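Local structure of tyrosine--tRNA ligase (Archaeoglobus fulgidus, 2CYB) at residues Gly209-Gly212 / Ser218-Asn221; Asp227-Val232 / Asp314-Leu319; Val122-Lys127 / Ile166-Val171; Ala129-Leu134 / Arg188-Arg193; Val53-Asp58 / Val200-Pro205. The protein catalyses the ATP-dependent attachment of tyrosine to its cognate tRNA, through a tyrosyl-adenylate intermediate, and works as a homodimer. All coordinates share one frame; numbering follows the deposited sequence.

Interaction 1 of 5, residues Gly209-Gly212 / Ser218-Asn221; sequences GLDG and SKGN
A type I beta turn from G209 to G212, closed by the bond from G212 N to G209 O, points the L210 amide at the carbonyl of N221: L210 N donates to N221 O at 2.8 Å, coming in from above the carbonyl plane. G209 CA lies against the same oxygen, 3.2 Å from N221 O, and the missing side chain of this glycine lets the N221 amide sit close to the turn. D211 and N221 carry the polar side-chain contact. N221 CG is turned between its backbone N and carbonyl carbon (chi1 55°), which brings ND2 to D211 OD1 at 3.1 Å along a nearly straight bond (164°). OD1 lies close to the amide plane of N221, and ND2 meets it from the syn side but well out of the carboxylate plane; the two planes stand 43° apart, and the second bond, to OD2, is weak. D211 OD1 also receives Q213 N, and N221 ND2 reaches K214 O as well, with its OD1 taken by S216 N, so both ends of the amide are held and its rotation is fixed. K219, extended beyond CG, passes D211 OD2 with its CD at 3.5 Å and makes only a long salt bridge to that oxygen from NZ. L210 CB and CG rest on the N221 carbonyl. N221 thus ties the turn to the KMSKS region, the signature loop of class I synthetases, which includes S218 and S217, predicted to bind ATP.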
# COMPACT_ATOMS: atom_id res chain seq x y z
N GLY A 209 20.63 12.49 -21.33
CA GLY A 209 20.99 13.85 -20.95
C GLY A 209 21.95 14.50 -21.93
O GLY A 209 22.52 13.83 -22.78
N LEU A 210 22.14 15.80 -21.78
CA LEU A 210 23.01 16.58 -22.65
C LEU A 210 24.45 16.08 -22.75
O LEU A 210 25.15 16.37 -23.73
CB LEU A 210 23.01 18.05 -22.20
CG LEU A 210 21.66 18.75 -22.36
CD1 LEU A 210 21.70 20.13 -21.73
CD2 LEU A 210 21.30 18.84 -23.84
N ASP A 211 24.90 15.33 -21.75
CA ASP A 211 26.26 14.78 -21.74
C ASP A 211 26.33 13.38 -22.34
O ASP A 211 27.39 12.76 -22.35
CB ASP A 211 26.81 14.74 -20.31
CG ASP A 211 25.84 14.12 -19.33
OD1 ASP A 211 25.11 13.18 -19.73
OD2 ASP A 211 25.80 14.56 -18.16
N GLY A 212 25.20 12.87 -22.83
CA GLY A 212 25.19 11.55 -23.43
C GLY A 212 24.92 10.44 -22.45
O GLY A 212 24.93 9.26 -22.81
N SER A 218 20.42 15.72 -10.64
CA SER A 218 21.70 15.99 -10.00
C SER A 218 22.63 16.78 -10.90
O SER A 218 22.89 17.96 -10.67
CB SER A 218 22.38 14.67 -9.61
OG SER A 218 23.70 14.89 -9.15
N LYS A 219 23.14 16.12 -11.94
CA LYS A 219 24.04 16.75 -12.89
C LYS A 219 23.45 18.01 -13.50
O LYS A 219 24.14 19.02 -13.66
CB LYS A 219 24.39 15.79 -14.03
CG LYS A 219 25.10 14.52 -13.60
CD LYS A 219 25.46 13.70 -14.82
CE LYS A 219 26.19 12.42 -14.45
NZ LYS A 219 26.53 11.64 -15.68
N GLY A 220 22.16 17.95 -13.83
CA GLY A 220 21.51 19.09 -14.44
C GLY A 220 21.78 19.05 -15.93
O GLY A 220 21.71 20.07 -16.62
N ASN A 221 22.08 17.85 -16.41
CA ASN A 221 22.38 17.62 -17.82
C ASN A 221 21.11 17.59 -18.67
O ASN A 221 20.89 16.67 -19.46
CB ASN A 221 23.15 16.30 -17.97
CG ASN A 221 22.41 15.13 -17.35
OD1 ASN A 221 21.57 15.30 -16.47
ND2 ASN A 221 22.74 13.92 -17.80

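Interaction 2 of 5, residues Asp227-Val232 / Asp314-Leu319; sequences DPPEEV and DARKRL
D227 meets R316 through its backbone: the carbonyl oxygen of D227 lies 3.4 Å from R316 NH2, at an angle too poor for a hydrogen bond and obliquely placed to the guanidinium. A water donates to D227 O at 2.7 Å; its link to R316 NH1 is weak and doubtful. The carboxylate of D227 is engaged elsewhere, by K235 and S224. P228 follows at the N-cap position, with its CA 3.7 Å from R316 NH2, near the guanidinium plane; its carbonyl receives V232 N at the start of the helix. P229 opens that helix and brings CD to the same edge, 3.6 Å from R316 NH2, with P229 CG 4.0 Å from R316 NH1. Farther on, V232 faces the body of helix 297-319, where it touches L308, N309 and L312. R316 approaches P229 from the opposite direction, its chain bent at CG-CD (chi3 -72°), which swings the guanidinium round to the prolines. Its charge is met by E313 through a salt bridge from NH1, and NE makes a weak bond to L312 O, so the group is tied to its own helix as well. The arrangement is a surface contact between a proline-initiated helix N-terminus, the start of helix 229-237, and the last turns of the C-terminal helix 297-319.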
# COMPACT_ATOMS: atom_id res chain seq x y z
N ASP A 227 14.96 27.85 -18.43
CA ASP A 227 16.32 28.28 -18.77
C ASP A 227 16.29 29.49 -19.71
O ASP A 227 15.57 29.50 -20.72
CB ASP A 227 17.10 27.15 -19.46
CG ASP A 227 17.58 26.08 -18.48
OD1 ASP A 227 17.84 26.41 -17.31
OD2 ASP A 227 17.73 24.92 -18.91
N PRO A 228 17.05 30.54 -19.37
CA PRO A 228 17.07 31.74 -20.23
C PRO A 228 17.83 31.44 -21.52
O PRO A 228 18.70 30.55 -21.56
CB PRO A 228 17.78 32.77 -19.35
CG PRO A 228 18.71 31.93 -18.53
CD PRO A 228 17.84 30.75 -18.15
N PRO A 229 17.53 32.17 -22.60
CA PRO A 229 18.19 31.97 -23.90
C PRO A 229 19.70 31.76 -23.79
O PRO A 229 20.26 30.89 -24.44
CB PRO A 229 17.82 33.23 -24.67
CG PRO A 229 16.44 33.50 -24.19
CD PRO A 229 16.56 33.29 -22.68
N GLU A 230 20.35 32.56 -22.95
CA GLU A 230 21.79 32.45 -22.76
C GLU A 230 22.18 31.10 -22.18
O GLU A 230 23.16 30.49 -22.61
CB GLU A 230 22.28 33.56 -21.82
CG GLU A 230 22.59 34.88 -22.50
CD GLU A 230 23.95 34.90 -23.17
OE1 GLU A 230 24.17 34.10 -24.11
OE2 GLU A 230 24.81 35.70 -22.75
N GLU A 231 21.41 30.64 -21.20
CA GLU A 231 21.68 29.36 -20.56
C GLU A 231 21.43 28.21 -21.54
O GLU A 231 22.20 27.25 -21.58
CB GLU A 231 20.81 29.19 -19.31
CG GLU A 231 21.05 27.90 -18.53
CD GLU A 231 22.44 27.81 -17.91
OE1 GLU A 231 22.78 26.74 -17.36
OE2 GLU A 231 23.20 28.81 -17.98
N VAL A 232 20.37 28.32 -22.33
CA VAL A 232 20.08 27.28 -23.33
C VAL A 232 21.27 27.17 -24.28
O VAL A 232 21.73 26.08 -24.60
CB VAL A 232 18.83 27.62 -24.16
CG1 VAL A 232 18.70 26.66 -25.32
CG2 VAL A 232 17.59 27.57 -23.27
N ASP A 314 8.37 31.60 -26.78
CA ASP A 314 6.94 31.63 -27.06
C ASP A 314 6.17 31.05 -25.87
O ASP A 314 5.11 31.56 -25.50
CB ASP A 314 6.64 30.81 -28.32
CG ASP A 314 5.17 30.77 -28.64
OD1 ASP A 314 4.59 31.84 -28.91
OD2 ASP A 314 4.59 29.66 -28.63
N ALA A 315 6.72 29.99 -25.27
CA ALA A 315 6.08 29.36 -24.12
C ALA A 315 5.94 30.36 -22.99
O ALA A 315 4.88 30.50 -22.39
CB ALA A 315 6.89 28.14 -23.67
N ARG A 316 7.03 31.06 -22.69
CA ARG A 316 7.02 32.05 -21.62
C ARG A 316 6.05 33.18 -21.96
O ARG A 316 5.35 33.69 -21.08
CB ARG A 316 8.44 32.59 -21.40
CG ARG A 316 9.30 31.66 -20.55
CD ARG A 316 10.77 32.03 -20.58
NE ARG A 316 11.39 31.71 -21.86
CZ ARG A 316 12.69 31.79 -22.11
NH1 ARG A 316 13.15 31.48 -23.31
NH2 ARG A 316 13.53 32.18 -21.16
N LYS A 317 6.01 33.56 -23.23
CA LYS A 317 5.11 34.61 -23.69
C LYS A 317 3.67 34.25 -23.33
O LYS A 317 2.93 35.07 -22.79
CB LYS A 317 5.24 34.79 -25.20
CG LYS A 317 4.34 35.86 -25.80
CD LYS A 317 4.41 35.82 -27.33
CE LYS A 317 3.56 36.91 -27.96
NZ LYS A 317 4.05 38.27 -27.62
N ARG A 318 3.27 33.02 -23.65
CA ARG A 318 1.93 32.55 -23.35
C ARG A 318 1.76 32.45 -21.85
O ARG A 318 0.74 32.84 -21.29
CB ARG A 318 1.68 31.18 -23.99
CG ARG A 318 1.68 31.16 -25.50
CD ARG A 318 1.49 29.74 -26.02
NE ARG A 318 1.59 29.68 -27.48
CZ ARG A 318 1.53 28.56 -28.19
NH1 ARG A 318 1.63 28.60 -29.51
NH2 ARG A 318 1.38 27.39 -27.58
N LEU A 319 2.79 31.91 -21.20
CA LEU A 319 2.80 31.73 -19.76
C LEU A 319 2.59 33.06 -19.06
O LEU A 319 2.27 33.11 -17.87
CB LEU A 319 4.14 31.12 -19.33
CG LEU A 319 4.32 30.74 -17.86
CD1 LEU A 319 3.28 29.72 -17.44
CD2 LEU A 319 5.72 30.19 -17.66
O HOH W 1 15.31 30.17 -23.36

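Interaction 3 of 5, residues Val122-Lys127 / Ile166-Val171; sequences VLDVLK and IAHLGV
H168 and D124 meet through one short, firm hydrogen bond, and the whole contact turns on it. H168 NE2 donates to D124 OD1 at 2.7 Å with an angle of 153°. The oxygen lies at the ring edge, near the imidazole plane, and uses its anti lone pair, while the carboxylate is turned 73° from the ring. Both side chains have CG anti to the carbonyl carbon, which sends them out from their helices to meet obliquely. The D124 end is the tight one: it is buried against L164 and L194, and its OD1 also takes a hydrogen bond with Y196 OH, so this oxygen is gripped twice. The H168 end is looser and partly exposed, although Y121 packs on its ring edge-to-face. An alanine in place of H168 is likely to leave D124 OD1 without its imidazole donor and Y121 without its ring partner. Helix 154-168 ends here in a Schellman motif at G170, just past D165 of the tyrosine pocket, and I166 and L169 lean on Y36 of strand 34-39. Helix 119-131 lies between this helix end and the second subunit, where V122 packs on V122 and L126 on I73 of that subunit.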
# COMPACT_ATOMS: atom_id res chain seq x y z
N VAL A 122 -10.51 3.73 -3.82
CA VAL A 122 -9.73 3.07 -2.78
C VAL A 122 -10.03 1.58 -2.72
O VAL A 122 -9.14 0.76 -2.53
CB VAL A 122 -9.96 3.71 -1.39
CG1 VAL A 122 -9.51 5.15 -1.41
CG2 VAL A 122 -11.42 3.61 -1.01
N LEU A 123 -11.29 1.21 -2.90
CA LEU A 123 -11.65 -0.19 -2.88
C LEU A 123 -10.93 -0.91 -4.02
O LEU A 123 -10.45 -2.04 -3.85
CB LEU A 123 -13.16 -0.35 -2.98
CG LEU A 123 -13.83 -1.58 -2.36
CD1 LEU A 123 -13.02 -2.16 -1.21
CD2 LEU A 123 -15.21 -1.15 -1.87
N ASP A 124 -10.83 -0.26 -5.18
CA ASP A 124 -10.14 -0.87 -6.32
C ASP A 124 -8.66 -1.06 -6.00
O ASP A 124 -8.04 -2.05 -6.41
CB ASP A 124 -10.28 -0.01 -7.57
CG ASP A 124 -11.56 -0.30 -8.33
OD1 ASP A 124 -11.92 0.52 -9.20
OD2 ASP A 124 -12.20 -1.34 -8.07
N VAL A 125 -8.08 -0.10 -5.29
CA VAL A 125 -6.67 -0.18 -4.91
C VAL A 125 -6.48 -1.41 -4.04
O VAL A 125 -5.52 -2.17 -4.23
CB VAL A 125 -6.21 1.08 -4.12
CG1 VAL A 125 -4.83 0.84 -3.51
CG2 VAL A 125 -6.17 2.28 -5.04
N LEU A 126 -7.39 -1.62 -3.09
CA LEU A 126 -7.28 -2.78 -2.21
C LEU A 126 -7.40 -4.09 -2.99
O LEU A 126 -6.69 -5.05 -2.71
CB LEU A 126 -8.34 -2.71 -1.11
CG LEU A 126 -8.20 -1.55 -0.12
CD1 LEU A 126 -9.13 -1.79 1.05
CD2 LEU A 126 -6.76 -1.42 0.37
N LYS A 127 -8.28 -4.11 -3.98
CA LYS A 127 -8.47 -5.30 -4.81
C LYS A 127 -7.22 -5.54 -5.65
O LYS A 127 -6.74 -6.67 -5.77
CB LYS A 127 -9.68 -5.13 -5.72
CG LYS A 127 -11.01 -5.10 -4.98
CD LYS A 127 -12.18 -4.84 -5.92
CE LYS A 127 -13.51 -4.91 -5.18
NZ LYS A 127 -14.67 -4.68 -6.09
N ILE A 166 -5.86 4.69 -15.24
CA ILE A 166 -6.26 4.42 -16.62
C ILE A 166 -7.75 4.09 -16.67
O ILE A 166 -8.50 4.66 -17.47
CB ILE A 166 -5.45 3.24 -17.21
CG1 ILE A 166 -3.97 3.63 -17.32
CG2 ILE A 166 -6.00 2.86 -18.57
CD1 ILE A 166 -3.05 2.47 -17.62
N ALA A 167 -8.19 3.20 -15.80
CA ALA A 167 -9.60 2.80 -15.76
C ALA A 167 -10.52 3.91 -15.26
O ALA A 167 -11.56 4.17 -15.87
CB ALA A 167 -9.76 1.58 -14.88
N HIS A 168 -10.16 4.56 -14.17
CA HIS A 168 -11.00 5.61 -13.62
C HIS A 168 -11.10 6.88 -14.44
O HIS A 168 -12.05 7.65 -14.28
CB HIS A 168 -10.58 5.91 -12.18
CG HIS A 168 -11.00 4.85 -11.20
ND1 HIS A 168 -12.04 5.03 -10.32
CD2 HIS A 168 -10.57 3.58 -11.02
CE1 HIS A 168 -12.23 3.92 -9.63
NE2 HIS A 168 -11.35 3.02 -10.04
N LEU A 169 -10.13 7.12 -15.33
CA LEU A 169 -10.18 8.30 -16.18
C LEU A 169 -10.79 7.94 -17.55
O LEU A 169 -10.85 8.77 -18.46
CB LEU A 169 -8.77 8.88 -16.37
CG LEU A 169 -8.12 9.48 -15.11
CD1 LEU A 169 -6.65 9.77 -15.38
CD2 LEU A 169 -8.86 10.74 -14.69
N GLY A 170 -11.23 6.69 -17.68
CA GLY A 170 -11.83 6.24 -18.93
C GLY A 170 -10.87 6.36 -20.10
O GLY A 170 -11.26 6.73 -21.20
N VAL A 171 -9.62 6.02 -19.85
CA VAL A 171 -8.58 6.11 -20.87
C VAL A 171 -8.49 4.88 -21.76
O VAL A 171 -8.56 3.74 -21.29
CB VAL A 171 -7.21 6.38 -20.18
CG1 VAL A 171 -6.06 6.17 -21.16
CG2 VAL A 171 -7.20 7.79 -19.64

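Interaction 4 of 5, residues Ala129-Leu134 / Arg188-Arg193; sequences ARITTL and RENLPR
I131 and T132, toward the C-terminal end of helix 119-131, face N190 of helix 181-190 and R193 in the 3-10 segment that follows it, in the Rossmann-fold catalytic domain of this class I synthetase. I131 holds CG1 between its backbone N and carbonyl carbon (chi1 68°), which sends the longer branch across toward helix 181-190: CG1 lies 3.7 Å from N190 ND2, and the methyl beyond it reaches both N190 and R193. Coming from the opposite direction, N190 carries CG beside its backbone N (chi1 -77°), a turn that puts ND2 against both I131 CG1 and T132 OG1. T132 OG1 also sits beside the backbone N (chi1 -57°), turned back to hydrogen-bond M128 O one helical turn earlier. The 2.6 Å approach of T132 OG1 to N190 ND2 is badly angled and does not count as a hydrogen bond. Next along the chain, T133 caps the following helix through OG1 to R136 N, and R130 reaches E79 of the second subunit in a salt bridge. R193 starts toward I131 but bends at chi2, its guanidinium leading off elsewhere; the contact it keeps is CB, 3.8 Å from I131 CD1.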
# COMPACT_ATOMS: atom_id res chain seq x y z
N ALA A 129 -4.23 -4.55 -4.93
CA ALA A 129 -3.17 -4.98 -4.01
C ALA A 129 -3.29 -6.45 -3.63
O ALA A 129 -2.29 -7.13 -3.45
CB ALA A 129 -3.17 -4.11 -2.73
N ARG A 130 -4.53 -6.93 -3.51
CA ARG A 130 -4.78 -8.32 -3.14
C ARG A 130 -4.37 -9.30 -4.24
O ARG A 130 -3.99 -10.44 -3.95
CB ARG A 130 -6.26 -8.50 -2.81
CG ARG A 130 -6.75 -9.94 -2.78
CD ARG A 130 -6.19 -10.70 -1.60
NE ARG A 130 -6.72 -12.06 -1.53
CZ ARG A 130 -6.18 -13.12 -2.14
NH1 ARG A 130 -6.73 -14.32 -2.01
NH2 ARG A 130 -5.08 -12.98 -2.87
N ILE A 131 -4.42 -8.87 -5.50
CA ILE A 131 -4.06 -9.77 -6.60
C ILE A 131 -2.70 -9.50 -7.23
O ILE A 131 -2.31 -10.18 -8.18
CB ILE A 131 -5.15 -9.74 -7.72
CG1 ILE A 131 -5.17 -8.38 -8.42
CG2 ILE A 131 -6.52 -9.99 -7.10
CD1 ILE A 131 -6.09 -8.33 -9.65
N THR A 132 -1.96 -8.54 -6.70
CA THR A 132 -0.65 -8.20 -7.23
C THR A 132 0.46 -8.61 -6.25
O THR A 132 0.46 -8.19 -5.10
CB THR A 132 -0.56 -6.68 -7.50
OG1 THR A 132 -1.60 -6.30 -8.40
CG2 THR A 132 0.80 -6.32 -8.09
N THR A 133 1.39 -9.45 -6.69
CA THR A 133 2.49 -9.84 -5.81
C THR A 133 3.37 -8.63 -5.53
O THR A 133 3.50 -7.72 -6.35
CB THR A 133 3.38 -10.95 -6.43
OG1 THR A 133 4.03 -10.44 -7.61
CG2 THR A 133 2.56 -12.16 -6.79
N LEU A 134 3.97 -8.60 -4.34
CA LEU A 134 4.88 -7.52 -3.98
C LEU A 134 6.02 -7.50 -5.02
O LEU A 134 6.47 -6.45 -5.44
CB LEU A 134 5.46 -7.75 -2.59
CG LEU A 134 6.54 -6.76 -2.15
CD1 LEU A 134 6.01 -5.32 -2.23
CD2 LEU A 134 7.00 -7.09 -0.73
N ARG A 188 -2.49 -3.83 -17.95
CA ARG A 188 -3.09 -4.69 -18.97
C ARG A 188 -3.48 -6.07 -18.42
O ARG A 188 -4.50 -6.64 -18.81
CB ARG A 188 -2.13 -4.88 -20.16
CG ARG A 188 -1.96 -3.64 -21.05
CD ARG A 188 -0.91 -3.87 -22.14
NE ARG A 188 -1.26 -4.96 -23.06
CZ ARG A 188 -2.08 -4.84 -24.10
NH1 ARG A 188 -2.67 -3.69 -24.37
NH2 ARG A 188 -2.31 -5.89 -24.88
N GLU A 189 -2.68 -6.58 -17.49
CA GLU A 189 -2.94 -7.89 -16.92
C GLU A 189 -3.95 -7.90 -15.76
O GLU A 189 -4.77 -8.81 -15.66
CB GLU A 189 -1.61 -8.51 -16.45
CG GLU A 189 -1.73 -9.93 -15.93
CD GLU A 189 -0.39 -10.51 -15.53
OE1 GLU A 189 0.53 -10.56 -16.38
OE2 GLU A 189 -0.24 -10.93 -14.36
N ASN A 190 -3.90 -6.87 -14.92
CA ASN A 190 -4.77 -6.80 -13.75
C ASN A 190 -6.10 -6.07 -13.88
O ASN A 190 -7.07 -6.46 -13.22
CB ASN A 190 -4.00 -6.20 -12.57
CG ASN A 190 -3.05 -7.19 -11.94
OD1 ASN A 190 -2.67 -8.19 -12.56
ND2 ASN A 190 -2.65 -6.92 -10.71
N LEU A 191 -6.16 -5.02 -14.69
CA LEU A 191 -7.40 -4.27 -14.84
C LEU A 191 -8.60 -5.13 -15.24
O LEU A 191 -9.70 -4.93 -14.73
CB LEU A 191 -7.24 -3.11 -15.82
CG LEU A 191 -6.36 -1.96 -15.30
CD1 LEU A 191 -6.40 -0.81 -16.27
CD2 LEU A 191 -6.86 -1.50 -13.94
N PRO A 192 -8.41 -6.10 -16.14
CA PRO A 192 -9.57 -6.92 -16.51
C PRO A 192 -10.14 -7.68 -15.32
O PRO A 192 -11.35 -7.92 -15.25
CB PRO A 192 -9.01 -7.86 -17.58
CG PRO A 192 -7.91 -7.04 -18.22
CD PRO A 192 -7.25 -6.43 -17.00
N ARG A 193 -9.28 -8.04 -14.37
CA ARG A 193 -9.72 -8.77 -13.19
C ARG A 193 -10.62 -7.92 -12.31
O ARG A 193 -11.34 -8.44 -11.45
CB ARG A 193 -8.52 -9.25 -12.37
CG ARG A 193 -7.62 -10.24 -13.11
CD ARG A 193 -8.32 -11.56 -13.36
NE ARG A 193 -7.41 -12.55 -13.93
CZ ARG A 193 -7.67 -13.85 -14.00
NH1 ARG A 193 -8.82 -14.33 -13.54
NH2 ARG A 193 -6.77 -14.67 -14.53

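Interaction 5 of 5, residues Val53-Asp58 / Val200-Pro205; sequences VQKLMD and VCLHTP
K55 crosses to strand 200-204 with the carbon part of its side chain, lying over L202 and T204. Its CB is the outlying contact, 4.4 Å from T204 CG2. CG, anti to the backbone N (chi1 -178°), goes out toward the strand and meets L202 CD2 at 3.8 Å. CD then lies over both leucine methyls, 4.0 Å from L202 CD1 and 4.1 Å from L202 CD2, so that both branches of L202 touch the lysine; the two side chains cross at about a right angle. V175 of strand 173-177 also packs against the lysine. This is the helix-on-sheet packing of the Rossmann fold: helix 47-61, which begins within the HIGH region, is the helix of a beta-alpha-beta crossover from strand 34-39 to strand 65-70, and here its flank reaches across strand 173-177 to strand 200-204, in the parallel part of the sheet. Two bends in K55, at chi2 (46°) and chi3 (60°), fold the rest of the chain back, so that CE carries NZ off the leucine and toward D58 of its own helix. K55 NZ donates to D58 OD1 at 2.9 Å, on the anti lone pair, in a salt bridge. It also reaches the carbonyls of I10 and R12, so the buried ammonium has three partners. With the lysine replaced by an alanine, D58 OD1 and the two carbonyls would probably lose their donor and a gap would open beside the L202 methyls. The other D58 oxygen, OD2, is taken by a salt bridge to R12 NH1.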
# COMPACT_ATOMS: atom_id res chain seq x y z
N VAL A 53 4.48 15.52 -23.94
CA VAL A 53 3.53 16.59 -24.22
C VAL A 53 3.32 16.66 -25.73
O VAL A 53 2.18 16.77 -26.21
CB VAL A 53 4.03 17.95 -23.71
CG1 VAL A 53 3.25 19.08 -24.36
CG2 VAL A 53 3.87 18.01 -22.19
N GLN A 54 4.41 16.58 -26.48
CA GLN A 54 4.34 16.63 -27.94
C GLN A 54 3.51 15.47 -28.47
O GLN A 54 2.74 15.63 -29.42
CB GLN A 54 5.75 16.60 -28.56
CG GLN A 54 5.76 16.55 -30.10
CD GLN A 54 5.16 17.78 -30.75
OE1 GLN A 54 4.29 17.68 -31.61
NE2 GLN A 54 5.63 18.96 -30.34
N LYS A 55 3.64 14.30 -27.85
CA LYS A 55 2.87 13.15 -28.29
C LYS A 55 1.38 13.39 -28.03
O LYS A 55 0.54 12.98 -28.83
CB LYS A 55 3.35 11.88 -27.59
CG LYS A 55 2.62 10.61 -28.02
CD LYS A 55 2.48 10.51 -29.54
CE LYS A 55 3.83 10.50 -30.26
NZ LYS A 55 3.66 10.54 -31.75
N LEU A 56 1.05 14.05 -26.93
CA LEU A 56 -0.35 14.34 -26.64
C LEU A 56 -0.90 15.30 -27.70
O LEU A 56 -2.06 15.18 -28.09
CB LEU A 56 -0.52 14.95 -25.24
CG LEU A 56 -0.43 13.97 -24.06
CD1 LEU A 56 -0.64 14.72 -22.76
CD2 LEU A 56 -1.48 12.87 -24.21
N MET A 57 -0.08 16.25 -28.15
CA MET A 57 -0.52 17.19 -29.18
C MET A 57 -0.70 16.46 -30.50
O MET A 57 -1.60 16.79 -31.28
CB MET A 57 0.49 18.34 -29.33
CG MET A 57 0.49 19.30 -28.15
SD MET A 57 1.54 20.75 -28.38
CE MET A 57 0.36 21.89 -29.08
N ASP A 58 0.13 15.46 -30.76
CA ASP A 58 -0.00 14.67 -31.98
C ASP A 58 -1.36 13.97 -31.90
O ASP A 58 -2.14 14.01 -32.84
CB ASP A 58 1.09 13.59 -32.07
CG ASP A 58 2.49 14.15 -32.29
OD1 ASP A 58 3.46 13.36 -32.23
OD2 ASP A 58 2.62 15.37 -32.52
N VAL A 200 -4.57 0.30 -24.38
CA VAL A 200 -3.60 0.29 -25.46
C VAL A 200 -2.53 1.21 -24.88
O VAL A 200 -2.86 2.20 -24.21
CB VAL A 200 -4.18 0.92 -26.74
CG1 VAL A 200 -3.17 0.83 -27.87
CG2 VAL A 200 -5.50 0.24 -27.11
N CYS A 201 -1.26 0.89 -25.11
CA CYS A 201 -0.18 1.72 -24.58
C CYS A 201 0.76 2.22 -25.67
O CYS A 201 1.11 1.48 -26.60
CB CYS A 201 0.61 0.92 -23.54
SG CYS A 201 -0.43 0.25 -22.21
N LEU A 202 1.17 3.48 -25.55
CA LEU A 202 2.10 4.08 -26.50
C LEU A 202 3.28 4.58 -25.68
O LEU A 202 3.12 5.42 -24.80
CB LEU A 202 1.43 5.25 -27.24
CG LEU A 202 2.28 5.91 -28.33
CD1 LEU A 202 1.38 6.62 -29.32
CD2 LEU A 202 3.28 6.89 -27.71
N HIS A 203 4.46 4.06 -25.97
CA HIS A 203 5.64 4.45 -25.21
C HIS A 203 6.63 5.30 -25.99
O HIS A 203 6.95 5.01 -27.14
CB HIS A 203 6.34 3.20 -24.69
CG HIS A 203 5.49 2.37 -23.78
ND1 HIS A 203 5.50 0.99 -23.80
CD2 HIS A 203 4.62 2.73 -22.81
CE1 HIS A 203 4.66 0.54 -22.88
NE2 HIS A 203 4.12 1.57 -22.27
N THR A 204 7.11 6.35 -25.35
CA THR A 204 8.08 7.24 -25.97
C THR A 204 9.47 6.85 -25.45
O THR A 204 9.60 6.30 -24.36
CB THR A 204 7.80 8.70 -25.61
OG1 THR A 204 7.74 8.83 -24.19
CG2 THR A 204 6.48 9.15 -26.21
N PRO A 205 10.51 7.12 -26.24
CA PRO A 205 11.85 6.76 -25.77
C PRO A 205 12.30 7.64 -24.61
O PRO A 205 11.78 8.74 -24.42
CB PRO A 205 12.72 6.94 -27.02
CG PRO A 205 12.01 8.04 -27.76
CD PRO A 205 10.55 7.67 -27.60

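Overall arrangement
Interaction 5 lies nearest the middle of the chain, on the Rossmann sheet, and its two segments bracket interactions 3 and 4 in sequence. Those two share helix 119-131, alternate along the chain, have centres 11 Å apart and touch through I166 and L191; both reach the second subunit, placing them at the dimer side of the catalytic domain. R188 of interaction 4 packs on C201 of interaction 5. Interactions 1 and 2 follow later, their centres 19 Å apart without touching. Interaction 1 has its centre 36 Å from those of interactions 3 and 4, and interaction 2 lies across the chain's centre from both, so the KMSKS loop and the C-terminal helix are remote from the dimer side.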